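Local coordinates for protein Uly1 (Catenovulum maritimum, PDB 7DRQ) that probably cleaves the green-algal polysaccharide ulvan as a calcium-binding lyase of polysaccharide lyase family 24, at residues 195-200 against 240-245; 291-296 against 325-330; 457-462 against 470-475. All blocks are in the same frame, centred on the assembly; numbering follows the deposited sequence.

Interaction 1 (195-200 against 240-245); sequences HGQFSR and WSHFKS
Gln197 reaches from the short helix 195-198 to the backbone and rings of His242 and Phe243. Its CG stands anti to the backbone N (chi1 -178°) and the chain runs on extended, which carries the amide over one face of the His242 imidazole. Amide and ring are stacked with their planes 17° apart; NE2 lies offset toward the rim, 3.3 Å from His242 CD2. The other amide atom, OE1, accepts a nearly straight bond from Phe243 N at 2.8 Å, although the N-H comes from above the carbonyl plane. A water also donates to Gln197 OE1 and to Ser241 O, giving the oxygen a second donor. The imidazole is itself fixed by a bond from His242 ND1 to Phe243 O, 2.7 Å long, with the oxygen close to the ring plane. Beneath the glutamine chain lies Phe198, with Gln197 CG above the centre of its ring. Phe198 CE1 meets Phe243 CE2 at 3.8 Å, the two rings inclined at 55°; Phe148 and Leu216 extend this apolar layer. The arrangement belongs to one four-stranded blade of a beta-propeller, where the short helix leading into one edge strand, 201-208, is tied to the irregular middle of the other, 239-245.

Interaction 2 (291-296 against 325-330); sequences DGMFYA and ALVMRP
Met293 and Val327 meet where the short, weakly bonded strand 326-328 lies antiparallel against strand 290-298, at an edge of a beta-propeller blade, facing strands 359-369 and 372-383 of the following sheet. Two sound backbone bonds hold it: Val327 N donates to Met293 O at 2.9 Å and Tyr295 N to Ala325 O at 2.8 Å. Met328 N makes a third, weak bond to Met293 O. The segments run at 127° to each other, well short of straight antiparallel pairing. Val327 fits its two methyls between neighbouring side chains, CG2 on Met293 CG at 3.6 Å and CG1 on Tyr295 CB at 3.7 Å. Both methionines are selenomethionines; the Met293 chain bends at chi3 (-69°), setting CE beside Met328 CE, closer than normal carbon contact, so that spacing is doubtful. Phe294 CE1 lies 3.9 Å from Leu326 CD1. At the far end Pro330 CD presses on Gly292 C at 3.3 Å; Gly292 has a positive phi of 73°, which suits glycine. Arg329 NH2 forms a salt bridge with Asp323, while a water links Arg329 NH1 to Asp291 OD1, itself paired with Arg279. With so few strong backbone bonds, cohesion here probably rests in good part on the apolar contacts; Asp291 and Arg329 are bridged by water without touching directly, and the nearby like charge of Arg279 may be offset by Asp291 and Asp323.

Interaction 3 (457-462 against 470-475); sequences YYYLLE and RTTYLQ
Tyr458 and Gln475 exchange both backbone hydrogen bonds, Tyr458 N to Gln475 O and Gln475 N to Tyr458 O, each 2.8 Å. Leu460 and Tyr473 repeat the reciprocal pattern, and Glu462 N donates to Thr471 O at 2.9 Å. Between these rungs sit the non-hydrogen-bonded pairs Tyr459-Leu474 and Leu461-Thr472, where CA-H groups point at carbonyls; Thr472 CA lies 3.0 Å from Leu460 O. This regular antiparallel hairpin forms the middle of a propeller blade, one of whose edge strands, 3-15, comes from the N terminus, the chain-end closure often called Velcro in propellers. Apolar contacts occupy both faces. On one, Leu460 CD1 touches Gln475 CD at 3.8 Å, while Leu460 CD2 sits over the centre of the Tyr458 ring. On the other, Leu461 CD1 meets Arg470 CB at 3.6 Å; Tyr459 holds CG anti to the backbone N (chi1 -173°), and CE1 of its ring lies 4.1 Å from Thr472 CB. Polar side chains join mainly through water. One water links Tyr459 OH to Thr472 OG1, and Tyr459 OH also bonds to Thr63 O of the next blade. Glu462, extended beside Tyr473, points the same way: OE1 lies at the ring edge, 3.7 Å from Tyr473 CE1, and shares a water with Tyr473 OH, while OE2 bonds to Gln442. Further waters connect Glu462 O with Thr471 N and with Arg470 NH1, Arg470 NE being bonded to Gly467 O.

From the N terminus, strand 3-15 is laid down first and waits for its partner, strand 469-478, at the far end of the chain. Interaction 1 then closes a loop of 39 residues, mostly strand, bringing the helix before the blade's first strand back against its last. Interaction 2 follows, closing 28 residues that are largely loop, in a later blade. Interaction 3 closes a short loop, seven residues between the segments, at the tip of a hairpin in the blade that joins the chain ends. The three loops lie in series; none nests or crosses. Interaction 3 lies across the chain's centre from the other two. Each contact ties elements of its own blade: helix to edge strand in interaction 1, strand to strand in the others.

Interaction 1 (195-200 against 240-245)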
loop_
_atom_site.group_PDB
_atom_site.type_symbol
_atom_site.label_atom_id
_atom_site.label_comp_id
_atom_site.label_asym_id
_atom_site.label_seq_id
_atom_site.Cartn_x
_atom_site.Cartn_y
_atom_site.Cartn_z
ATOM N N HIS A 195 22.493 0.009 7.244
ATOM C CA HIS A 195 21.777 -1.265 7.258
ATOM C C HIS A 195 20.731 -1.310 8.365
ATOM O O HIS A 195 19.627 -1.821 8.156
ATOM C CB HIS A 195 22.752 -2.432 7.405
ATOM C CG HIS A 195 22.101 -3.774 7.266
ATOM N ND1 HIS A 195 21.661 -4.504 8.351
ATOM C CD2 HIS A 195 21.815 -4.516 6.172
ATOM C CE1 HIS A 195 21.127 -5.636 7.929
ATOM N NE2 HIS A 195 21.214 -5.669 6.610
ATOM N N GLY A 196 21.051 -0.770 9.545
ATOM C CA GLY A 196 20.056 -0.719 10.607
ATOM C C GLY A 196 18.785 -0.013 10.170
ATOM O O GLY A 196 17.674 -0.458 10.475
ATOM N N GLN A 197 18.934 1.080 9.415
ATOM C CA GLN A 197 17.786 1.896 9.020
ATOM C C GLN A 197 17.034 1.308 7.832
ATOM O O GLN A 197 15.806 1.441 7.757
ATOM C CB GLN A 197 18.238 3.327 8.680
ATOM C CG GLN A 197 17.093 4.263 8.298
ATOM C CD GLN A 197 17.520 5.690 7.972
ATOM O OE1 GLN A 197 16.683 6.518 7.592
ATOM N NE2 GLN A 197 18.815 5.989 8.110
ATOM N N PHE A 198 17.726 0.658 6.898
ATOM C CA PHE A 198 17.090 0.309 5.633
ATOM C C PHE A 198 16.889 -1.184 5.418
ATOM O O PHE A 198 16.415 -1.578 4.349
ATOM C CB PHE A 198 17.894 0.918 4.483
ATOM C CG PHE A 198 17.814 2.404 4.455
ATOM C CD1 PHE A 198 16.634 3.031 4.079
ATOM C CD2 PHE A 198 18.889 3.182 4.867
ATOM C CE1 PHE A 198 16.540 4.405 4.085
ATOM C CE2 PHE A 198 18.801 4.552 4.875
ATOM C CZ PHE A 198 17.637 5.171 4.489
ATOM N N SER A 199 17.206 -2.021 6.398
ATOM C CA SER A 199 16.955 -3.446 6.282
ATOM C C SER A 199 15.611 -3.807 6.913
ATOM O O SER A 199 15.046 -3.054 7.714
ATOM C CB SER A 199 18.071 -4.252 6.946
ATOM O OG SER A 199 18.120 -3.946 8.318
ATOM N N ARG A 200 15.102 -4.978 6.521
ATOM C CA ARG A 200 13.852 -5.534 7.037
ATOM C C ARG A 200 12.654 -4.621 6.772
ATOM O O ARG A 200 11.739 -4.527 7.593
ATOM C CB ARG A 200 13.961 -5.860 8.530
ATOM C CG ARG A 200 14.995 -6.931 8.835
ATOM C CD ARG A 200 14.886 -7.388 10.291
ATOM N NE ARG A 200 15.437 -8.727 10.490
ATOM C CZ ARG A 200 16.686 -8.964 10.876
ATOM N NH1 ARG A 200 17.506 -7.950 11.094
ATOM N NH2 ARG A 200 17.121 -10.210 11.038
ATOM N N TRP A 240 16.182 12.480 1.611
ATOM C CA TRP A 240 15.144 12.243 2.599
ATOM C C TRP A 240 15.717 12.318 4.006
ATOM O O TRP A 240 16.908 12.099 4.230
ATOM C CB TRP A 240 14.503 10.874 2.391
ATOM C CG TRP A 240 13.807 10.756 1.075
ATOM C CD1 TRP A 240 14.392 10.678 -0.165
ATOM C CD2 TRP A 240 12.397 10.704 0.859
ATOM N NE1 TRP A 240 13.422 10.578 -1.134
ATOM C CE2 TRP A 240 12.191 10.594 -0.533
ATOM C CE3 TRP A 240 11.284 10.744 1.706
ATOM C CZ2 TRP A 240 10.913 10.517 -1.102
ATOM C CZ3 TRP A 240 10.009 10.658 1.142
ATOM C CH2 TRP A 240 9.839 10.558 -0.248
ATOM N N SER A 241 14.842 12.641 4.949
ATOM C CA SER A 241 15.201 12.595 6.354
ATOM C C SER A 241 15.383 11.145 6.817
ATOM O O SER A 241 15.004 10.182 6.134
ATOM C CB SER A 241 14.132 13.296 7.189
ATOM O OG SER A 241 12.894 12.610 7.086
ATOM N N HIS A 242 15.979 11.002 7.999
ATOM C CA HIS A 242 16.119 9.698 8.638
ATOM C C HIS A 242 14.750 9.151 9.009
ATOM O O HIS A 242 13.888 9.891 9.487
ATOM C CB HIS A 242 16.987 9.839 9.894
ATOM C CG HIS A 242 17.436 8.537 10.489
ATOM N ND1 HIS A 242 16.562 7.614 11.022
ATOM C CD2 HIS A 242 18.681 8.034 10.683
ATOM C CE1 HIS A 242 17.246 6.581 11.487
ATOM N NE2 HIS A 242 18.535 6.818 11.310
ATOM N N PHE A 243 14.547 7.852 8.777
ATOM C CA PHE A 243 13.301 7.203 9.176
ATOM C C PHE A 243 13.031 7.441 10.658
ATOM O O PHE A 243 13.939 7.378 11.490
ATOM C CB PHE A 243 13.370 5.696 8.910
ATOM C CG PHE A 243 12.818 5.272 7.573
ATOM C CD1 PHE A 243 11.562 5.694 7.145
ATOM C CD2 PHE A 243 13.556 4.433 6.755
ATOM C CE1 PHE A 243 11.058 5.279 5.921
ATOM C CE2 PHE A 243 13.069 4.021 5.525
ATOM C CZ PHE A 243 11.815 4.445 5.103
ATOM N N LYS A 244 11.770 7.707 10.982
ATOM C CA LYS A 244 11.329 7.941 12.347
ATOM C C LYS A 244 10.298 6.884 12.720
ATOM O O LYS A 244 9.403 6.577 11.932
ATOM C CB LYS A 244 10.730 9.350 12.478
ATOM C CG LYS A 244 10.165 9.672 13.857
ATOM C CD LYS A 244 9.807 11.141 13.991
ATOM C CE LYS A 244 11.059 11.997 14.096
ATOM N NZ LYS A 244 11.877 11.622 15.285
ATOM N N SER A 245 10.415 6.321 13.923
ATOM C CA SER A 245 9.525 5.246 14.345
ATOM C C SER A 245 8.204 5.791 14.872
ATOM O O SER A 245 8.184 6.602 15.807
ATOM C CB SER A 245 10.196 4.419 15.446
ATOM O OG SER A 245 11.393 3.861 14.968
HETATM O O HOH W 1 15.292 7.536 5.279
#

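Interaction 2 (291-296 against 325-330)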
loop_
_atom_site.group_PDB
_atom_site.type_symbol
_atom_site.label_atom_id
_atom_site.label_comp_id
_atom_site.label_asym_id
_atom_site.label_seq_id
_atom_site.Cartn_x
_atom_site.Cartn_y
_atom_site.Cartn_z
ATOM N N ASP A 291 -5.436 -8.347 16.562
ATOM C CA ASP A 291 -6.420 -7.977 17.570
ATOM C C ASP A 291 -6.501 -6.458 17.619
ATOM O O ASP A 291 -5.590 -5.751 17.183
ATOM C CB ASP A 291 -6.060 -8.543 18.969
ATOM C CG ASP A 291 -4.876 -7.820 19.612
ATOM O OD1 ASP A 291 -5.111 -6.824 20.325
ATOM O OD2 ASP A 291 -3.714 -8.250 19.406
ATOM N N GLY A 292 -7.609 -5.963 18.157
ATOM C CA GLY A 292 -7.760 -4.550 18.408
ATOM C C GLY A 292 -7.960 -3.713 17.161
ATOM O O GLY A 292 -7.894 -4.221 16.032
HETATM N N MSE A 293 -8.223 -2.435 17.359
HETATM C CA MSE A 293 -8.301 -1.465 16.275
HETATM C C MSE A 293 -7.825 -0.136 16.852
HETATM O O MSE A 293 -8.266 0.282 17.927
HETATM C CB MSE A 293 -9.723 -1.379 15.721
HETATM C CG MSE A 293 -9.863 -0.473 14.529
HETATM SE SE MSE A 293 -11.706 -0.625 13.829
HETATM C CE MSE A 293 -11.666 -2.421 13.114
ATOM N N PHE A 294 -6.924 0.537 16.146
ATOM C CA PHE A 294 -6.188 1.648 16.738
ATOM C C PHE A 294 -6.089 2.804 15.750
ATOM O O PHE A 294 -6.109 2.609 14.534
ATOM C CB PHE A 294 -4.790 1.191 17.172
ATOM C CG PHE A 294 -4.798 -0.028 18.054
ATOM C CD1 PHE A 294 -4.894 0.093 19.430
ATOM C CD2 PHE A 294 -4.745 -1.308 17.497
ATOM C CE1 PHE A 294 -4.921 -1.044 20.249
ATOM C CE2 PHE A 294 -4.776 -2.432 18.299
ATOM C CZ PHE A 294 -4.854 -2.300 19.682
ATOM N N TYR A 295 -5.933 4.017 16.294
ATOM C CA TYR A 295 -5.887 5.215 15.464
ATOM C C TYR A 295 -5.189 6.322 16.235
ATOM O O TYR A 295 -5.403 6.474 17.443
ATOM C CB TYR A 295 -7.301 5.656 15.063
ATOM C CG TYR A 295 -7.450 7.091 14.578
ATOM C CD1 TYR A 295 -7.111 7.443 13.276
ATOM C CD2 TYR A 295 -8.006 8.066 15.398
ATOM C CE1 TYR A 295 -7.287 8.740 12.812
ATOM C CE2 TYR A 295 -8.165 9.372 14.961
ATOM C CZ TYR A 295 -7.803 9.702 13.666
ATOM O OH TYR A 295 -7.992 10.984 13.219
ATOM N N ALA A 296 -4.363 7.092 15.535
ATOM C CA ALA A 296 -3.752 8.272 16.126
ATOM C C ALA A 296 -3.508 9.283 15.019
ATOM O O ALA A 296 -3.428 8.925 13.842
ATOM C CB ALA A 296 -2.441 7.935 16.851
ATOM N N ALA A 325 -3.833 4.137 21.755
ATOM C CA ALA A 325 -4.480 4.571 20.521
ATOM C C ALA A 325 -5.738 3.763 20.208
ATOM O O ALA A 325 -6.243 3.817 19.089
ATOM C CB ALA A 325 -3.485 4.491 19.360
ATOM N N LEU A 326 -6.259 3.025 21.186
ATOM C CA LEU A 326 -7.428 2.172 20.963
ATOM C C LEU A 326 -8.642 2.960 20.471
ATOM O O LEU A 326 -8.921 4.059 20.954
ATOM C CB LEU A 326 -7.788 1.470 22.272
ATOM C CG LEU A 326 -8.966 0.499 22.221
ATOM C CD1 LEU A 326 -8.572 -0.765 21.447
ATOM C CD2 LEU A 326 -9.410 0.151 23.645
ATOM N N VAL A 327 -9.388 2.381 19.517
ATOM C CA VAL A 327 -10.721 2.892 19.184
ATOM C C VAL A 327 -11.805 1.822 19.371
ATOM O O VAL A 327 -12.964 2.153 19.652
ATOM C CB VAL A 327 -10.785 3.464 17.745
ATOM C CG1 VAL A 327 -9.840 4.658 17.583
ATOM C CG2 VAL A 327 -10.493 2.387 16.698
HETATM N N MSE A 328 -11.454 0.546 19.222
HETATM C CA MSE A 328 -12.469 -0.534 19.211
HETATM C C MSE A 328 -11.800 -1.892 19.395
HETATM O O MSE A 328 -10.654 -2.069 18.998
HETATM C CB MSE A 328 -13.279 -0.488 17.897
HETATM C CG MSE A 328 -14.671 -1.177 17.914
HETATM SE SE MSE A 328 -14.695 -3.071 17.405
HETATM C CE MSE A 328 -13.579 -2.926 15.713
ATOM N N ARG A 329 -12.486 -2.845 20.021
ATOM C CA ARG A 329 -11.928 -4.188 20.169
ATOM C C ARG A 329 -12.728 -5.117 19.281
ATOM O O ARG A 329 -13.836 -5.510 19.660
ATOM C CB ARG A 329 -12.002 -4.658 21.624
ATOM C CG ARG A 329 -11.268 -3.782 22.627
ATOM C CD ARG A 329 -9.821 -4.204 22.765
ATOM N NE ARG A 329 -9.235 -3.574 23.942
ATOM C CZ ARG A 329 -7.933 -3.372 24.111
ATOM N NH1 ARG A 329 -7.072 -3.753 23.175
ATOM N NH2 ARG A 329 -7.502 -2.771 25.215
ATOM N N PRO A 330 -12.231 -5.515 18.104
ATOM C CA PRO A 330 -13.072 -6.347 17.207
ATOM C C PRO A 330 -13.422 -7.714 17.784
ATOM O O PRO A 330 -14.414 -8.323 17.350
ATOM C CB PRO A 330 -12.221 -6.485 15.936
ATOM C CG PRO A 330 -11.233 -5.372 15.990
ATOM C CD PRO A 330 -10.995 -5.059 17.449
HETATM O O HOH W 2 -7.407 -6.086 21.464
#

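Interaction 3 (457-462 against 470-475)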
loop_
_atom_site.group_PDB
_atom_site.type_symbol
_atom_site.label_atom_id
_atom_site.label_comp_id
_atom_site.label_asym_id
_atom_site.label_seq_id
_atom_site.Cartn_x
_atom_site.Cartn_y
_atom_site.Cartn_z
ATOM N N TYR A 457 -9.369 7.752 -9.925
ATOM C CA TYR A 457 -8.460 7.143 -10.888
ATOM C C TYR A 457 -8.419 5.664 -10.556
ATOM O O TYR A 457 -7.888 5.271 -9.512
ATOM C CB TYR A 457 -7.073 7.792 -10.811
ATOM C CG TYR A 457 -7.111 9.236 -11.258
ATOM C CD1 TYR A 457 -7.595 10.235 -10.414
ATOM C CD2 TYR A 457 -6.709 9.599 -12.547
ATOM C CE1 TYR A 457 -7.660 11.556 -10.828
ATOM C CE2 TYR A 457 -6.782 10.924 -12.978
ATOM C CZ TYR A 457 -7.255 11.895 -12.111
ATOM O OH TYR A 457 -7.323 13.209 -12.527
ATOM N N TYR A 458 -9.034 4.848 -11.411
ATOM C CA TYR A 458 -9.193 3.418 -11.148
ATOM C C TYR A 458 -8.247 2.670 -12.071
ATOM O O TYR A 458 -8.416 2.696 -13.291
ATOM C CB TYR A 458 -10.645 2.985 -11.373
ATOM C CG TYR A 458 -11.114 1.847 -10.500
ATOM C CD1 TYR A 458 -10.243 1.177 -9.651
ATOM C CD2 TYR A 458 -12.451 1.434 -10.540
ATOM C CE1 TYR A 458 -10.693 0.143 -8.848
ATOM C CE2 TYR A 458 -12.904 0.406 -9.751
ATOM C CZ TYR A 458 -12.032 -0.244 -8.914
ATOM O OH TYR A 458 -12.520 -1.267 -8.134
ATOM N N TYR A 459 -7.278 1.996 -11.477
ATOM C CA TYR A 459 -6.213 1.299 -12.195
ATOM C C TYR A 459 -6.582 -0.177 -12.145
ATOM O O TYR A 459 -6.600 -0.779 -11.066
ATOM C CB TYR A 459 -4.878 1.621 -11.518
ATOM C CG TYR A 459 -3.602 1.135 -12.173
ATOM C CD1 TYR A 459 -3.589 0.564 -13.438
ATOM C CD2 TYR A 459 -2.393 1.251 -11.492
ATOM C CE1 TYR A 459 -2.391 0.122 -14.017
ATOM C CE2 TYR A 459 -1.209 0.821 -12.050
ATOM C CZ TYR A 459 -1.204 0.250 -13.303
ATOM O OH TYR A 459 0.010 -0.169 -13.813
ATOM N N LEU A 460 -6.894 -0.756 -13.297
ATOM C CA LEU A 460 -7.697 -1.970 -13.351
ATOM C C LEU A 460 -7.031 -3.075 -14.162
ATOM O O LEU A 460 -6.443 -2.808 -15.208
ATOM C CB LEU A 460 -9.061 -1.654 -13.975
ATOM C CG LEU A 460 -9.971 -0.754 -13.145
ATOM C CD1 LEU A 460 -10.945 0.001 -14.044
ATOM C CD2 LEU A 460 -10.729 -1.575 -12.094
ATOM N N LEU A 461 -7.154 -4.314 -13.685
ATOM C CA LEU A 461 -6.750 -5.509 -14.425
ATOM C C LEU A 461 -7.974 -6.097 -15.127
ATOM O O LEU A 461 -8.973 -6.416 -14.473
ATOM C CB LEU A 461 -6.137 -6.547 -13.485
ATOM C CG LEU A 461 -5.821 -7.935 -14.058
ATOM C CD1 LEU A 461 -4.697 -7.858 -15.049
ATOM C CD2 LEU A 461 -5.446 -8.893 -12.924
ATOM N N GLU A 462 -7.899 -6.248 -16.447
ATOM C CA GLU A 462 -9.047 -6.776 -17.182
ATOM C C GLU A 462 -9.202 -8.269 -16.927
ATOM O O GLU A 462 -8.222 -9.016 -16.894
ATOM C CB GLU A 462 -8.907 -6.509 -18.683
ATOM C CG GLU A 462 -10.112 -7.008 -19.520
ATOM C CD GLU A 462 -10.102 -6.449 -20.949
ATOM O OE1 GLU A 462 -9.025 -6.441 -21.584
ATOM O OE2 GLU A 462 -11.172 -6.000 -21.433
ATOM N N ARG A 470 -1.096 -9.816 -19.094
ATOM C CA ARG A 470 -2.499 -9.423 -19.054
ATOM C C ARG A 470 -2.631 -7.944 -19.376
ATOM O O ARG A 470 -1.643 -7.209 -19.480
ATOM C CB ARG A 470 -3.123 -9.718 -17.685
ATOM C CG ARG A 470 -2.894 -11.134 -17.190
ATOM C CD ARG A 470 -3.965 -12.067 -17.687
ATOM N NE ARG A 470 -3.672 -13.476 -17.427
ATOM C CZ ARG A 470 -4.336 -14.234 -16.557
ATOM N NH1 ARG A 470 -5.332 -13.723 -15.840
ATOM N NH2 ARG A 470 -4.016 -15.511 -16.419
ATOM N N THR A 471 -3.878 -7.498 -19.495
ATOM C CA THR A 471 -4.186 -6.147 -19.946
ATOM C C THR A 471 -4.700 -5.318 -18.777
ATOM O O THR A 471 -5.587 -5.760 -18.041
ATOM C CB THR A 471 -5.222 -6.173 -21.074
ATOM O OG1 THR A 471 -4.658 -6.845 -22.211
ATOM C CG2 THR A 471 -5.605 -4.754 -21.480
ATOM N N THR A 472 -4.147 -4.114 -18.617
ATOM C CA THR A 472 -4.597 -3.187 -17.596
ATOM C C THR A 472 -5.122 -1.915 -18.242
ATOM O O THR A 472 -4.716 -1.536 -19.346
ATOM C CB THR A 472 -3.475 -2.817 -16.605
ATOM O OG1 THR A 472 -2.375 -2.295 -17.344
ATOM C CG2 THR A 472 -3.021 -4.044 -15.843
ATOM N N TYR A 473 -6.021 -1.257 -17.519
ATOM C CA TYR A 473 -6.673 -0.042 -17.960
ATOM C C TYR A 473 -6.613 0.986 -16.846
ATOM O O TYR A 473 -6.515 0.647 -15.665
ATOM C CB TYR A 473 -8.144 -0.282 -18.312
ATOM C CG TYR A 473 -8.313 -0.892 -19.674
ATOM C CD1 TYR A 473 -8.242 -2.261 -19.850
ATOM C CD2 TYR A 473 -8.515 -0.090 -20.787
ATOM C CE1 TYR A 473 -8.383 -2.826 -21.109
ATOM C CE2 TYR A 473 -8.656 -0.643 -22.044
ATOM C CZ TYR A 473 -8.587 -2.006 -22.197
ATOM O OH TYR A 473 -8.729 -2.559 -23.456
ATOM N N LEU A 474 -6.716 2.247 -17.246
ATOM C CA LEU A 474 -6.967 3.351 -16.337
ATOM C C LEU A 474 -8.335 3.941 -16.643
ATOM O O LEU A 474 -8.616 4.292 -17.797
ATOM C CB LEU A 474 -5.904 4.440 -16.483
ATOM C CG LEU A 474 -6.250 5.790 -15.833
ATOM C CD1 LEU A 474 -6.354 5.654 -14.309
ATOM C CD2 LEU A 474 -5.212 6.869 -16.208
ATOM N N GLN A 475 -9.176 4.069 -15.620
ATOM C CA GLN A 475 -10.427 4.806 -15.751
ATOM C C GLN A 475 -10.369 6.076 -14.913
ATOM O O GLN A 475 -9.836 6.075 -13.798
ATOM C CB GLN A 475 -11.635 3.963 -15.335
ATOM C CG GLN A 475 -11.958 2.840 -16.319
ATOM C CD GLN A 475 -13.288 2.178 -16.032
ATOM O OE1 GLN A 475 -13.942 2.470 -15.027
ATOM N NE2 GLN A 475 -13.695 1.267 -16.916
HETATM O O HOH W 3 -0.065 -2.023 -15.891
HETATM O O HOH W 4 -6.318 -9.313 -19.126
HETATM O O HOH W 5 -8.445 -5.115 -23.876
HETATM O O HOH W 6 -7.350 -11.576 -16.261
#